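Local coordinates for protein glutathione s-transferase S2 (PDB 5H5L) that probably catalyses glutathione transfer to electrophilic substrates as a dimeric sigma-class glutathione transferase, and is also known as a prostaglandin D synthase that requires glutathione, at residues H136-G141 and Y174-A179; E82-M87 and N146-W151; T120-T125 and T165-I170; W151-F156 and K178-K183. All coordinates share one frame; numbering follows the deposited sequence.

Contact 1: residues H136-G141 and Y174-A179. With EDO (1,2-ethanediol), chain H.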
# COMPACT_ATOMS: atom_id res chain seq x y z
N HIS B 136 -19.87 1.64 -3.70
CA HIS B 136 -19.15 2.83 -3.26
C HIS B 136 -19.11 3.87 -4.36
O HIS B 136 -19.35 5.05 -4.11
CB HIS B 136 -17.74 2.43 -2.82
CG HIS B 136 -16.95 3.55 -2.25
ND1 HIS B 136 -16.98 3.87 -0.92
CD2 HIS B 136 -16.06 4.40 -2.83
CE1 HIS B 136 -16.15 4.88 -0.69
NE2 HIS B 136 -15.57 5.21 -1.84
N ILE B 137 -18.80 3.45 -5.59
CA ILE B 137 -18.76 4.40 -6.70
C ILE B 137 -20.15 4.99 -6.93
O ILE B 137 -20.30 6.20 -7.12
CB ILE B 137 -18.22 3.72 -7.96
CG1 ILE B 137 -16.71 3.37 -7.79
CG2 ILE B 137 -18.41 4.60 -9.18
CD1 ILE B 137 -16.25 2.47 -8.86
N LYS B 138 -21.19 4.15 -6.92
CA LYS B 138 -22.57 4.66 -7.04
C LYS B 138 -22.86 5.76 -6.03
O LYS B 138 -23.49 6.77 -6.37
CB LYS B 138 -23.55 3.50 -6.84
CG LYS B 138 -25.04 3.90 -6.58
CD LYS B 138 -25.89 2.64 -6.39
CE LYS B 138 -27.38 2.85 -6.68
NZ LYS B 138 -28.12 1.55 -6.81
N ASN B 139 -22.47 5.56 -4.78
CA ASN B 139 -22.79 6.49 -3.69
C ASN B 139 -21.77 7.60 -3.49
O ASN B 139 -21.97 8.45 -2.62
CB ASN B 139 -22.98 5.72 -2.38
CG ASN B 139 -24.25 4.91 -2.37
OD1 ASN B 139 -25.35 5.46 -2.27
ND2 ASN B 139 -24.13 3.59 -2.49
N ASN B 140 -20.73 7.65 -4.29
CA ASN B 140 -19.69 8.68 -4.22
C ASN B 140 -19.58 9.46 -5.52
O ASN B 140 -18.48 9.83 -5.93
CB ASN B 140 -18.33 8.06 -3.90
CG ASN B 140 -18.14 7.83 -2.42
OD1 ASN B 140 -17.46 8.61 -1.75
ND2 ASN B 140 -18.74 6.76 -1.91
N GLY B 141 -20.71 9.66 -6.21
CA GLY B 141 -20.74 10.51 -7.37
C GLY B 141 -20.19 9.93 -8.65
O GLY B 141 -19.92 10.68 -9.58
N TYR B 174 -20.85 -5.00 -13.28
CA TYR B 174 -20.76 -3.98 -12.24
C TYR B 174 -20.90 -2.63 -12.94
O TYR B 174 -19.93 -2.03 -13.38
CB TYR B 174 -19.45 -4.11 -11.47
CG TYR B 174 -19.30 -5.47 -10.85
CD1 TYR B 174 -19.99 -5.81 -9.68
CD2 TYR B 174 -18.53 -6.44 -11.45
CE1 TYR B 174 -19.88 -7.03 -9.12
CE2 TYR B 174 -18.40 -7.70 -10.89
CZ TYR B 174 -19.08 -7.99 -9.73
OH TYR B 174 -18.95 -9.25 -9.20
N GLU B 175 -22.15 -2.16 -13.00
CA GLU B 175 -22.54 -0.99 -13.77
C GLU B 175 -21.70 0.23 -13.42
O GLU B 175 -21.31 1.00 -14.30
CB GLU B 175 -24.03 -0.70 -13.53
CG GLU B 175 -24.58 0.62 -14.05
CD GLU B 175 -26.07 0.84 -13.68
OE1 GLU B 175 -26.75 -0.13 -13.27
OE2 GLU B 175 -26.56 1.99 -13.80
N HIS B 176 -21.45 0.45 -12.13
CA HIS B 176 -20.76 1.69 -11.76
C HIS B 176 -19.25 1.59 -11.95
O HIS B 176 -18.62 2.60 -12.28
CB HIS B 176 -21.18 2.05 -10.35
CG HIS B 176 -22.66 2.24 -10.23
ND1 HIS B 176 -23.51 1.29 -9.70
CD2 HIS B 176 -23.46 3.25 -10.67
CE1 HIS B 176 -24.75 1.71 -9.79
NE2 HIS B 176 -24.75 2.90 -10.37
N ILE B 177 -18.66 0.40 -11.78
CA ILE B 177 -17.26 0.20 -12.17
C ILE B 177 -17.09 0.43 -13.67
O ILE B 177 -16.20 1.16 -14.10
CB ILE B 177 -16.77 -1.19 -11.75
CG1 ILE B 177 -16.84 -1.33 -10.24
CG2 ILE B 177 -15.37 -1.43 -12.24
CD1 ILE B 177 -16.43 -2.77 -9.76
N LYS B 178 -17.96 -0.19 -14.48
CA LYS B 178 -17.82 -0.06 -15.93
C LYS B 178 -18.02 1.38 -16.39
O LYS B 178 -17.36 1.83 -17.34
CB LYS B 178 -18.82 -1.00 -16.62
CG LYS B 178 -18.85 -0.89 -18.13
CD LYS B 178 -17.57 -1.40 -18.74
CE LYS B 178 -17.61 -1.27 -20.26
NZ LYS B 178 -16.29 -1.55 -20.87
N ALA B 179 -18.94 2.11 -15.75
CA ALA B 179 -19.14 3.53 -16.03
C ALA B 179 -17.90 4.38 -15.69
O ALA B 179 -17.57 5.33 -16.41
CB ALA B 179 -20.32 4.03 -15.22
C1 EDO H . -22.72 -9.03 -8.66
O1 EDO H . -22.02 -10.31 -8.79
C2 EDO H . -23.59 -8.64 -9.88
O2 EDO H . -24.27 -7.38 -9.68
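With chi1 at 166°, Lys-138 sends CG away from its own backbone N and runs extended past the imidazole of His-176, whose CG is anti to its carbonyl carbon (chi1 -59°), turning one face of the ring to the lysine. CB of Lys-138 sits 3.5 Å from the ring centroid of His-176, 6° off the normal, a clean CH-pi contact over the face. Farther out, CD of Lys-138 still lies 3.7 Å from CE1 of His-176. The other face of the imidazole is covered by CG of Glu-175, one residue back on its own helix. All this happens in the all-helical C-terminal domain of the GST fold, where the last turn of helix 111-139 meets the first turn of helix 175-185. Asn-134, on the former helix, accepts hydrogen bonds through OD1 from the backbone N of both His-176 and Ile-177, tying down that helix start. On the buried side Ile-137 takes over: its CG2 rests 3.7 Å from the carbonyl O of His-176, while CD1 of Ile-137 lies 4.1 Å from CG1 of Ile-177, the two side chains crossing at about a right angle. Beyond them, Phe-156 packs on Ile-137 and Leu-160 on Ile-177, both from helix 151-164.

Contact 2: residues E82-M87 and N146-W151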
# COMPACT_ATOMS: atom_id res chain seq x y z
N GLU B 82 -6.83 16.69 4.11
CA GLU B 82 -6.32 15.37 4.50
C GLU B 82 -7.42 14.32 4.43
O GLU B 82 -7.15 13.16 4.10
CB GLU B 82 -5.73 15.36 5.90
CG GLU B 82 -4.70 16.40 6.18
CD GLU B 82 -5.36 17.65 6.70
OE1 GLU B 82 -5.81 18.43 5.84
OE2 GLU B 82 -5.50 17.79 7.95
N TRP B 83 -8.66 14.70 4.80
CA TRP B 83 -9.75 13.74 4.79
C TRP B 83 -10.03 13.26 3.37
O TRP B 83 -10.24 12.07 3.14
CB TRP B 83 -11.02 14.34 5.39
CG TRP B 83 -12.14 13.37 5.40
CD1 TRP B 83 -13.15 13.29 4.49
CD2 TRP B 83 -12.36 12.31 6.34
NE1 TRP B 83 -13.98 12.25 4.81
CE2 TRP B 83 -13.51 11.63 5.94
CE3 TRP B 83 -11.68 11.88 7.48
CZ2 TRP B 83 -14.03 10.54 6.64
CZ3 TRP B 83 -12.19 10.80 8.19
CH2 TRP B 83 -13.36 10.14 7.76
N GLU B 84 -10.01 14.19 2.42
CA GLU B 84 -10.24 13.80 1.03
C GLU B 84 -9.14 12.87 0.53
O GLU B 84 -9.42 11.89 -0.16
CB GLU B 84 -10.38 15.04 0.14
CG GLU B 84 -11.70 15.71 0.32
CD GLU B 84 -12.02 16.67 -0.79
OE1 GLU B 84 -11.15 16.92 -1.65
OE2 GLU B 84 -13.16 17.16 -0.78
N ASP B 85 -7.87 13.14 0.89
CA ASP B 85 -6.82 12.20 0.52
C ASP B 85 -7.00 10.85 1.21
O ASP B 85 -6.70 9.80 0.62
CB ASP B 85 -5.43 12.76 0.85
CG ASP B 85 -4.94 13.73 -0.21
OD1 ASP B 85 -5.14 13.47 -1.41
OD2 ASP B 85 -4.35 14.75 0.17
N LEU B 86 -7.46 10.85 2.46
CA LEU B 86 -7.73 9.58 3.13
C LEU B 86 -8.78 8.78 2.35
O LEU B 86 -8.67 7.56 2.22
CB LEU B 86 -8.21 9.80 4.55
CG LEU B 86 -8.53 8.57 5.40
CD1 LEU B 86 -7.33 7.64 5.54
CD2 LEU B 86 -9.04 9.01 6.78
N MET B 87 -9.80 9.44 1.83
CA MET B 87 -10.84 8.75 1.09
C MET B 87 -10.31 8.13 -0.19
O MET B 87 -10.79 7.07 -0.61
CB MET B 87 -11.98 9.72 0.79
CG MET B 87 -12.69 10.24 2.06
SD MET B 87 -13.50 8.96 3.02
CE MET B 87 -12.26 8.60 4.26
N ASN B 146 -14.76 11.04 -3.05
CA ASN B 146 -15.00 12.48 -2.94
C ASN B 146 -15.84 13.05 -4.09
O ASN B 146 -15.84 14.26 -4.33
CB ASN B 146 -13.68 13.26 -2.86
CG ASN B 146 -12.76 12.76 -1.76
OD1 ASN B 146 -13.15 12.63 -0.60
ND2 ASN B 146 -11.50 12.52 -2.12
N GLY B 147 -16.55 12.21 -4.83
CA GLY B 147 -17.35 12.72 -5.92
C GLY B 147 -16.56 13.42 -7.00
O GLY B 147 -17.13 14.23 -7.73
N LYS B 148 -15.27 13.14 -7.15
CA LYS B 148 -14.51 13.77 -8.22
C LYS B 148 -13.34 12.88 -8.63
O LYS B 148 -12.89 12.01 -7.87
CB LYS B 148 -14.00 15.17 -7.83
CG LYS B 148 -13.11 15.22 -6.59
CD LYS B 148 -12.83 16.67 -6.10
CE LYS B 148 -11.97 16.67 -4.85
NZ LYS B 148 -11.76 17.97 -4.14
N LEU B 149 -12.86 13.11 -9.85
CA LEU B 149 -11.77 12.33 -10.43
C LEU B 149 -10.52 12.41 -9.56
O LEU B 149 -10.11 13.50 -9.13
CB LEU B 149 -11.45 12.84 -11.83
CG LEU B 149 -10.39 12.02 -12.59
CD1 LEU B 149 -10.96 10.70 -13.06
CD2 LEU B 149 -9.84 12.77 -13.75
N SER B 150 -9.90 11.27 -9.31
CA SER B 150 -8.66 11.22 -8.56
C SER B 150 -7.64 10.33 -9.25
O SER B 150 -7.96 9.59 -10.18
CB SER B 150 -8.90 10.73 -7.12
OG SER B 150 -9.19 9.34 -7.06
N TRP B 151 -6.37 10.42 -8.77
CA TRP B 151 -5.35 9.47 -9.22
C TRP B 151 -5.78 8.06 -8.89
O TRP B 151 -5.41 7.11 -9.59
CB TRP B 151 -3.98 9.79 -8.56
CG TRP B 151 -3.96 9.55 -7.08
CD1 TRP B 151 -4.26 10.46 -6.09
CD2 TRP B 151 -3.65 8.32 -6.42
NE1 TRP B 151 -4.14 9.87 -4.86
CE2 TRP B 151 -3.77 8.56 -5.04
CE3 TRP B 151 -3.29 7.04 -6.85
CZ2 TRP B 151 -3.54 7.59 -4.10
CZ3 TRP B 151 -3.07 6.06 -5.92
CH2 TRP B 151 -3.20 6.32 -4.55
O HOH W 1 -4.23 10.87 -2.12
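Glu-84 lays its CG against the carboxamide of Asn-146, with CG 3.5 Å from OD1 of Asn-146, and its carboxylate plane is stacked on the amide at only 24° to it. ND2 of the same asparagine donates to the backbone O of Glu-84 at 2.9 Å, an almost straight bond (172°) that lies in the amide plane yet comes in from above the carbonyl plane. OD1 of Asn-146 lies 3.4 Å from CB of Met-87, which flanks it. In GST terms, this joins the start of helix 82-106, the first helix of the C-terminal domain, to the loop leading into helix 151-164. Lys-148 reaches over extended, and its NZ makes a salt bridge of 2.8 Å to OE1 of Glu-84, approaching on the syn side. OE1 also accepts from the backbone N of Ser-80, so two donors hold the carboxylate. Replacing Glu-84 with an alanine would probably leave Lys-148 NZ without this charge partner and uncover one side of the Asn-146 amide. Deeper in, a water bridges the segments, donating to OD1 of Asp-85 and accepting from NE1 of Trp-151. Helix 82-106 also borders the dimer interface: Val-61 of the second subunit packs on Met-87.

Contact 3: residues T120-T125 and T165-I170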
# COMPACT_ATOMS: atom_id res chain seq x y z
N THR B 120 -12.24 -19.71 -6.66
CA THR B 120 -12.50 -18.87 -5.49
C THR B 120 -12.45 -17.39 -5.88
O THR B 120 -13.33 -16.60 -5.51
CB THR B 120 -11.50 -19.19 -4.39
OG1 THR B 120 -11.62 -20.57 -4.03
CG2 THR B 120 -11.71 -18.31 -3.15
N LEU B 121 -11.42 -17.01 -6.64
CA LEU B 121 -11.27 -15.65 -7.12
C LEU B 121 -12.52 -15.19 -7.88
O LEU B 121 -13.12 -14.16 -7.57
CB LEU B 121 -10.03 -15.57 -8.01
CG LEU B 121 -9.73 -14.27 -8.70
CD1 LEU B 121 -9.57 -13.11 -7.66
CD2 LEU B 121 -8.45 -14.50 -9.50
N LEU B 122 -12.96 -15.98 -8.85
CA LEU B 122 -14.07 -15.51 -9.67
C LEU B 122 -15.41 -15.57 -8.96
O LEU B 122 -16.25 -14.68 -9.15
CB LEU B 122 -14.11 -16.30 -10.97
CG LEU B 122 -12.99 -16.05 -11.96
CD1 LEU B 122 -13.01 -17.08 -13.09
CD2 LEU B 122 -13.15 -14.64 -12.50
N ASN B 123 -15.66 -16.56 -8.10
CA ASN B 123 -16.99 -16.68 -7.53
C ASN B 123 -17.12 -16.21 -6.08
O ASN B 123 -18.24 -16.04 -5.61
CB ASN B 123 -17.47 -18.13 -7.64
CG ASN B 123 -17.29 -18.71 -9.06
OD1 ASN B 123 -17.14 -17.97 -10.04
ND2 ASN B 123 -17.36 -20.02 -9.18
N GLU B 124 -16.02 -15.94 -5.37
CA GLU B 124 -16.12 -15.34 -4.04
C GLU B 124 -15.39 -14.00 -3.93
O GLU B 124 -16.01 -12.99 -3.55
CB GLU B 124 -15.62 -16.35 -3.00
CG GLU B 124 -16.73 -17.41 -2.66
CD GLU B 124 -16.32 -18.84 -2.99
OE1 GLU B 124 -15.13 -19.17 -2.82
OE2 GLU B 124 -17.20 -19.63 -3.42
N THR B 125 -14.12 -13.94 -4.32
CA THR B 125 -13.32 -12.74 -4.06
C THR B 125 -13.77 -11.55 -4.90
O THR B 125 -13.94 -10.44 -4.37
CB THR B 125 -11.86 -13.03 -4.32
OG1 THR B 125 -11.49 -14.19 -3.56
CG2 THR B 125 -10.98 -11.86 -3.87
N THR B 165 -7.97 -8.36 -19.81
CA THR B 165 -7.27 -9.16 -20.82
C THR B 165 -7.29 -10.65 -20.50
O THR B 165 -7.08 -11.46 -21.41
CB THR B 165 -5.83 -8.68 -20.99
OG1 THR B 165 -5.07 -9.01 -19.82
CG2 THR B 165 -5.78 -7.17 -21.26
N ILE B 166 -7.55 -11.02 -19.25
CA ILE B 166 -7.70 -12.42 -18.82
C ILE B 166 -9.18 -12.82 -18.72
O ILE B 166 -9.59 -13.84 -19.26
CB ILE B 166 -6.99 -12.64 -17.47
CG1 ILE B 166 -5.50 -12.29 -17.58
CG2 ILE B 166 -7.22 -14.09 -16.99
CD1 ILE B 166 -4.72 -13.22 -18.50
N TRP B 167 -9.97 -12.05 -17.99
CA TRP B 167 -11.39 -12.32 -17.80
C TRP B 167 -12.13 -11.16 -18.45
O TRP B 167 -12.34 -10.11 -17.85
CB TRP B 167 -11.70 -12.48 -16.30
CG TRP B 167 -10.85 -13.52 -15.62
CD1 TRP B 167 -11.02 -14.88 -15.68
CD2 TRP B 167 -9.73 -13.30 -14.75
NE1 TRP B 167 -10.07 -15.51 -14.92
CE2 TRP B 167 -9.26 -14.57 -14.35
CE3 TRP B 167 -9.07 -12.16 -14.28
CZ2 TRP B 167 -8.16 -14.73 -13.50
CZ3 TRP B 167 -7.97 -12.32 -13.44
CH2 TRP B 167 -7.53 -13.60 -13.05
N SER B 168 -12.52 -11.35 -19.72
CA SER B 168 -12.87 -10.21 -20.57
C SER B 168 -14.14 -9.52 -20.10
O SER B 168 -14.26 -8.29 -20.20
CB SER B 168 -13.02 -10.68 -22.01
OG SER B 168 -14.08 -11.62 -22.11
N ASP B 169 -15.11 -10.28 -19.60
CA ASP B 169 -16.42 -9.74 -19.27
C ASP B 169 -16.51 -9.28 -17.83
O ASP B 169 -17.54 -8.75 -17.42
CB ASP B 169 -17.48 -10.81 -19.52
CG ASP B 169 -17.36 -12.00 -18.57
OD1 ASP B 169 -16.24 -12.27 -18.07
OD2 ASP B 169 -18.38 -12.66 -18.31
N ILE B 170 -15.41 -9.42 -17.08
CA ILE B 170 -15.47 -9.48 -15.63
C ILE B 170 -16.10 -8.21 -15.04
O ILE B 170 -16.92 -8.30 -14.13
CB ILE B 170 -14.07 -9.76 -15.08
CG1 ILE B 170 -14.15 -10.22 -13.63
CG2 ILE B 170 -13.17 -8.53 -15.23
CD1 ILE B 170 -12.87 -10.85 -13.15
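Trp-167 presents one face of its indole to Leu-122, and the two side chains meet at a slant. The contact belongs to the helical C-terminal domain of the GST fold, where helix 111-139 packs against the loop between helices 151-164 and 175-185; a type I beta turn from Trp-167 to Ile-170 shapes that loop. CD2 of Leu-122 lies 3.9 Å from the centroid of the five-membered ring of Trp-167, 13° off its normal, a CH-pi contact. The second methyl of Leu-122, CD1, sits 3.8 Å from NE1 of Trp-167. Ile-166 CG2 covers the opposite face of the indole, which is thus clamped between two aliphatic groups. At the six-membered end Leu-121 crosses the indole at about a right angle, its CD2 3.8 Å from CH2 of Trp-167; with CG anti to the backbone N (chi1 176°), Leu-121 projects from the helix toward that end. Were Trp-167 reduced to an alanine, a gap would probably open beside Leu-121 and Leu-122, and Glu-118 OE2 would lose the hydrogen bond it accepts from the indole NE1. Trp-105 of helix 82-106 also meets the indole, with the ring planes at about 50°. The turn brings Ile-170 round to Leu-122: the two side chains cross at about a right angle, with CD1 of Ile-170 3.9 Å from CD2 of Leu-122.

Contact 4: residues W151-F156 and K178-K183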
# COMPACT_ATOMS: atom_id res chain seq x y z
N TRP B 151 -6.37 10.42 -8.77
CA TRP B 151 -5.35 9.47 -9.22
C TRP B 151 -5.78 8.06 -8.89
O TRP B 151 -5.41 7.11 -9.59
CB TRP B 151 -3.98 9.79 -8.56
CG TRP B 151 -3.96 9.55 -7.08
CD1 TRP B 151 -4.26 10.46 -6.09
CD2 TRP B 151 -3.65 8.32 -6.42
NE1 TRP B 151 -4.14 9.87 -4.86
CE2 TRP B 151 -3.77 8.56 -5.04
CE3 TRP B 151 -3.29 7.04 -6.85
CZ2 TRP B 151 -3.54 7.59 -4.10
CZ3 TRP B 151 -3.07 6.06 -5.92
CH2 TRP B 151 -3.20 6.32 -4.55
N GLY B 152 -6.58 7.90 -7.84
CA GLY B 152 -7.10 6.59 -7.52
C GLY B 152 -7.93 5.98 -8.65
O GLY B 152 -7.81 4.79 -8.95
N ASP B 153 -8.80 6.78 -9.25
CA ASP B 153 -9.59 6.29 -10.39
C ASP B 153 -8.68 5.79 -11.51
O ASP B 153 -8.92 4.75 -12.13
CB ASP B 153 -10.51 7.40 -10.92
CG ASP B 153 -11.48 7.91 -9.87
OD1 ASP B 153 -12.18 7.08 -9.26
OD2 ASP B 153 -11.50 9.14 -9.62
N ILE B 154 -7.62 6.54 -11.79
CA ILE B 154 -6.73 6.18 -12.87
C ILE B 154 -5.95 4.92 -12.54
O ILE B 154 -5.79 4.05 -13.38
CB ILE B 154 -5.85 7.40 -13.16
CG1 ILE B 154 -6.76 8.48 -13.79
CG2 ILE B 154 -4.72 7.06 -14.10
CD1 ILE B 154 -6.12 9.84 -13.93
N TYR B 155 -5.49 4.79 -11.30
CA TYR B 155 -4.80 3.58 -10.89
C TYR B 155 -5.73 2.38 -10.99
O TYR B 155 -5.36 1.34 -11.55
CB TYR B 155 -4.28 3.79 -9.46
CG TYR B 155 -3.36 2.74 -8.92
CD1 TYR B 155 -1.98 2.91 -8.99
CD2 TYR B 155 -3.86 1.61 -8.27
CE1 TYR B 155 -1.12 1.97 -8.44
CE2 TYR B 155 -3.00 0.67 -7.74
CZ TYR B 155 -1.62 0.86 -7.84
OH TYR B 155 -0.78 -0.08 -7.32
N PHE B 156 -6.94 2.52 -10.47
CA PHE B 156 -7.93 1.44 -10.43
C PHE B 156 -8.26 0.94 -11.84
O PHE B 156 -8.16 -0.27 -12.13
CB PHE B 156 -9.14 2.01 -9.69
CG PHE B 156 -10.33 1.10 -9.53
CD1 PHE B 156 -10.25 -0.07 -8.80
CD2 PHE B 156 -11.56 1.49 -10.01
CE1 PHE B 156 -11.40 -0.88 -8.62
CE2 PHE B 156 -12.68 0.70 -9.81
CZ PHE B 156 -12.60 -0.46 -9.13
N LYS B 178 -17.96 -0.19 -14.48
CA LYS B 178 -17.82 -0.06 -15.93
C LYS B 178 -18.02 1.38 -16.39
O LYS B 178 -17.36 1.83 -17.34
CB LYS B 178 -18.82 -1.00 -16.62
CG LYS B 178 -18.85 -0.89 -18.13
CD LYS B 178 -17.57 -1.40 -18.74
CE LYS B 178 -17.61 -1.27 -20.26
NZ LYS B 178 -16.29 -1.55 -20.87
N ALA B 179 -18.94 2.11 -15.75
CA ALA B 179 -19.14 3.53 -16.03
C ALA B 179 -17.90 4.38 -15.69
O ALA B 179 -17.57 5.33 -16.41
CB ALA B 179 -20.32 4.03 -15.22
N LEU B 180 -17.25 4.11 -14.56
CA LEU B 180 -15.99 4.80 -14.27
C LEU B 180 -14.92 4.42 -15.28
O LEU B 180 -14.14 5.26 -15.73
CB LEU B 180 -15.55 4.46 -12.85
CG LEU B 180 -14.25 5.06 -12.32
CD1 LEU B 180 -14.31 6.59 -12.33
CD2 LEU B 180 -14.00 4.48 -10.96
N ASN B 181 -14.89 3.15 -15.66
CA ASN B 181 -13.92 2.70 -16.65
C ASN B 181 -14.05 3.49 -17.94
O ASN B 181 -13.04 3.93 -18.51
CB ASN B 181 -14.11 1.22 -16.97
CG ASN B 181 -13.29 0.80 -18.17
OD1 ASN B 181 -12.17 0.31 -18.03
ND2 ASN B 181 -13.83 1.04 -19.37
N ASP B 182 -15.28 3.63 -18.44
CA ASP B 182 -15.47 4.30 -19.72
C ASP B 182 -15.10 5.77 -19.62
O ASP B 182 -14.55 6.34 -20.56
CB ASP B 182 -16.92 4.16 -20.19
CG ASP B 182 -17.32 2.70 -20.40
OD1 ASP B 182 -16.42 1.84 -20.57
OD2 ASP B 182 -18.53 2.42 -20.40
N LYS B 183 -15.36 6.37 -18.47
CA LYS B 183 -15.03 7.78 -18.24
C LYS B 183 -13.52 8.00 -18.23
O LYS B 183 -13.02 8.96 -18.81
CB LYS B 183 -15.68 8.20 -16.93
CG LYS B 183 -15.39 9.55 -16.42
CD LYS B 183 -16.55 10.06 -15.57
CE LYS B 183 -17.00 9.09 -14.47
NZ LYS B 183 -18.30 9.51 -13.83
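The backbones of the two helical segments come nearest at Asp-153 and Leu-180, whose CA atoms are 7.6 Å apart. This is a helix-helix contact inside the GST C-terminal domain, between the first turns of helix 151-164 and the middle of helix 175-185, and Leu-180 fills it from one side. Ser-150, the N-cap of helix 151-164, and Asp-153 three residues on form the Ser-x-x-Asp N-capping box characteristic of GSTs. The CG of Leu-180 is anti to the backbone N (chi1 180°), which carries both methyls across to the other helix. There CD2 of Leu-180 lies 3.6 Å from OD1 of Asp-153 and CD1 lies 3.8 Å from that same oxygen, so the leucine straddles one carboxylate oxygen, the two side chains crossing at about a right angle. The buried carboxylate spends its polar capacity on backbone NH groups: OD1 accepts from the N of Leu-144 and OD2 from the N of Ser-150. One helical turn from Asp-153, Phe-156 turns the edge of its ring to the leucine and meets Phe-95 of helix 82-106 edge-to-face. The adjacent Tyr-155 has its OH hydrogen-bonded to Ser-64 and Arg-99, linking this helix to two residues that line the glutathione pocket. Between the phenylalanine edge and the leucine, the closest pair is CD2 of Phe-156 and CD2 of Leu-180, at 4.0 Å.

All four contacts join parts of the helical C-terminal domain, contact 2 linking its first helix to the loop before helix 151-164. Contacts 1 and 4 are the closest pair, with centres about 10 Å apart: they share Lys-178 and Ala-179 on helix 175-185, and Ile-137 CD1 touches Leu-180, making one continuous core. Contact 2 lies about 13 Å from contact 4, centre to centre, shares Trp-151 with it and precedes it in the chain. Contact 3 uses helix 111-139, as contact 1 does, but sits about 27 Å from contact 2 between centres. Contact 3 crosses each of the others along the chain, knitting distant sequence into one helical bundle.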